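Local coordinates for protein beta-agarase D (Zobellia galactanivorans, PDB 4ASM) that hydrolyses the beta-1,4-galactosidic linkages of agarose at random within the chain, with retention of anomeric configuration, as an endo-acting beta-agarase of family GH16, at residues G89-A95 and N349-D354. Numbering follows the deposited sequence.
Sequences GNLNIWA and NNLLVD. With CA (calcium ion), chain B.
Strands 90-95 and 350-354 run antiparallel, their axes 4.3 Å apart at closest and 159° between directions. N90, V353 and L91 bury the most surface. L91 and V353 form a hydrogen-bonded pair (L91 N to V353 O 2.8 Å, V353 N to L91 O 2.9 Å), and I93 with L351 repeats it (I93 N to L351 O 3.0 Å, L351 N to I93 O 2.8 Å); A95 N to N349 O, 3.0 Å, adds another. L91, I93, L351 and V353 point to one face of the sheet, where L91 CB meets V353 CB at 4.1 Å and I323 of strand 320-326 packs on L91, I93 and L351. N92, W94, N350 and L352 occupy the other face: N350, chi1 t, gives its ND2 to N92 OD1 at 2.9 Å, and the W94 ring, chi1 p, leads away to stack on H83. N90, chi1 m, brings OD1 within 3.2 Å of D354 CA; a water donates to N90 OD1 (3.0 Å) and, weakly, to L352 O (3.2 Å). Just before N90, G89 (phi/psi 91/2) turns its O to calcium at 2.4 Å, beside D354, whose O (2.5 Å) and OD1 (2.4 Å) bind the same ion; D354 OD2 makes a salt bridge to R138. D9, D34, N36 and a water complete this calcium site, which ties two neighbouring strands distant in sequence inside a sheet of the catalytic domain's GH16 beta-jelly-roll.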
loop_
_atom_site.group_PDB
_atom_site.type_symbol
_atom_site.label_atom_id
_atom_site.label_comp_id
_atom_site.label_asym_id
_atom_site.label_seq_id
_atom_site.Cartn_x
_atom_site.Cartn_y
_atom_site.Cartn_z
ATOM N N GLY A 89 11.306 -5.736 -18.913
ATOM C CA GLY A 89 10.517 -6.716 -18.176
ATOM C C GLY A 89 9.825 -6.174 -16.926
ATOM O O GLY A 89 9.164 -6.917 -16.224
ATOM N N ASN A 90 9.981 -4.884 -16.667
ATOM C CA ASN A 90 9.427 -4.288 -15.445
ATOM C C ASN A 90 8.632 -3.033 -15.732
ATOM O O ASN A 90 8.997 -2.244 -16.614
ATOM C CB ASN A 90 10.550 -3.853 -14.484
ATOM C CG ASN A 90 11.436 -4.991 -14.028
ATOM O OD1 ASN A 90 10.992 -5.909 -13.334
ATOM N ND2 ASN A 90 12.725 -4.914 -14.388
ATOM N N LEU A 91 7.588 -2.809 -14.929
ATOM C CA LEU A 91 7.097 -1.454 -14.726
ATOM C C LEU A 91 8.181 -0.663 -13.973
ATOM O O LEU A 91 8.724 -1.155 -12.971
ATOM C CB LEU A 91 5.812 -1.499 -13.893
ATOM C CG LEU A 91 5.231 -0.177 -13.394
ATOM C CD1 LEU A 91 4.662 0.702 -14.538
ATOM C CD2 LEU A 91 4.187 -0.429 -12.307
ATOM N N ASN A 92 8.474 0.545 -14.447
ATOM C CA ASN A 92 9.412 1.453 -13.800
ATOM C C ASN A 92 8.606 2.659 -13.332
ATOM O O ASN A 92 7.920 3.291 -14.136
ATOM C CB ASN A 92 10.464 1.972 -14.804
ATOM C CG ASN A 92 11.518 0.922 -15.203
ATOM O OD1 ASN A 92 12.710 1.152 -15.012
ATOM N ND2 ASN A 92 11.088 -0.195 -15.787
ATOM N N ILE A 93 8.667 2.967 -12.035
ATOM C CA ILE A 93 8.067 4.201 -11.508
ATOM C C ILE A 93 9.125 4.848 -10.642
ATOM O O ILE A 93 9.585 4.241 -9.680
ATOM C CB ILE A 93 6.779 3.912 -10.699
ATOM C CG1 ILE A 93 5.671 3.499 -11.660
ATOM C CG2 ILE A 93 6.309 5.172 -9.943
ATOM C CD1 ILE A 93 4.339 3.167 -10.986
ATOM N N TRP A 94 9.525 6.068 -10.977
ATOM C CA TRP A 94 10.645 6.674 -10.268
ATOM C C TRP A 94 10.338 8.044 -9.715
ATOM O O TRP A 94 9.249 8.585 -9.916
ATOM C CB TRP A 94 11.890 6.716 -11.163
ATOM C CG TRP A 94 11.794 7.558 -12.384
ATOM C CD1 TRP A 94 12.247 8.837 -12.525
ATOM C CD2 TRP A 94 11.256 7.172 -13.652
ATOM N NE1 TRP A 94 12.031 9.281 -13.816
ATOM C CE2 TRP A 94 11.417 8.278 -14.524
ATOM C CE3 TRP A 94 10.661 5.997 -14.142
ATOM C CZ2 TRP A 94 10.983 8.253 -15.850
ATOM C CZ3 TRP A 94 10.218 5.979 -15.476
ATOM C CH2 TRP A 94 10.394 7.103 -16.307
ATOM N N ALA A 95 11.322 8.575 -8.996
ATOM C CA ALA A 95 11.249 9.896 -8.416
ATOM C C ALA A 95 12.443 10.709 -8.873
ATOM O O ALA A 95 13.509 10.144 -9.160
ATOM C CB ALA A 95 11.255 9.773 -6.900
ATOM N N ASN A 349 16.259 5.090 -6.823
ATOM C CA ASN A 349 15.052 5.897 -6.837
ATOM C C ASN A 349 14.021 5.481 -7.864
ATOM O O ASN A 349 13.181 6.292 -8.265
ATOM C CB ASN A 349 15.431 7.352 -7.032
ATOM C CG ASN A 349 16.218 7.872 -5.862
ATOM O OD1 ASN A 349 15.659 8.031 -4.775
ATOM N ND2 ASN A 349 17.513 8.072 -6.051
ATOM N N ASN A 350 14.081 4.211 -8.255
ATOM C CA ASN A 350 13.244 3.670 -9.317
ATOM C C ASN A 350 12.638 2.352 -8.876
ATOM O O ASN A 350 13.324 1.341 -8.748
ATOM C CB ASN A 350 14.072 3.483 -10.591
ATOM C CG ASN A 350 13.245 3.065 -11.778
ATOM O OD1 ASN A 350 12.036 3.268 -11.827
ATOM N ND2 ASN A 350 13.909 2.485 -12.774
ATOM N N LEU A 351 11.330 2.380 -8.645
ATOM C CA LEU A 351 10.586 1.194 -8.238
ATOM C C LEU A 351 10.397 0.282 -9.446
ATOM O O LEU A 351 9.937 0.742 -10.473
ATOM C CB LEU A 351 9.230 1.642 -7.676
ATOM C CG LEU A 351 8.310 0.534 -7.174
ATOM C CD1 LEU A 351 8.822 -0.100 -5.899
ATOM C CD2 LEU A 351 6.912 1.099 -6.945
ATOM N N LEU A 352 10.732 -1.007 -9.309
ATOM C CA LEU A 352 10.596 -1.966 -10.425
ATOM C C LEU A 352 9.590 -3.033 -10.073
ATOM O O LEU A 352 9.783 -3.767 -9.099
ATOM C CB LEU A 352 11.944 -2.646 -10.724
ATOM C CG LEU A 352 13.091 -1.748 -11.182
ATOM C CD1 LEU A 352 14.319 -2.594 -11.451
ATOM C CD2 LEU A 352 12.736 -0.923 -12.412
ATOM N N VAL A 353 8.509 -3.129 -10.852
ATOM C CA VAL A 353 7.540 -4.200 -10.658
ATOM C C VAL A 353 7.640 -5.172 -11.840
ATOM O O VAL A 353 7.340 -4.845 -12.991
ATOM C CB VAL A 353 6.090 -3.686 -10.485
ATOM C CG1 VAL A 353 5.134 -4.847 -10.218
ATOM C CG2 VAL A 353 6.006 -2.629 -9.342
ATOM N N ASP A 354 8.087 -6.379 -11.535
ATOM C CA ASP A 354 8.228 -7.420 -12.544
ATOM C C ASP A 354 6.865 -7.867 -13.060
ATOM O O ASP A 354 6.680 -8.070 -14.269
ATOM C CB ASP A 354 8.993 -8.574 -11.899
ATOM C CG ASP A 354 9.340 -9.707 -12.865
ATOM O OD1 ASP A 354 9.224 -9.553 -14.109
ATOM O OD2 ASP A 354 9.749 -10.765 -12.358
HETATM CA CA CA B . 8.078 -9.007 -16.096
HETATM O O HOH W 1 11.330 -6.239 -10.358
HETATM O O HOH W 2 10.270 -9.817 -16.747
#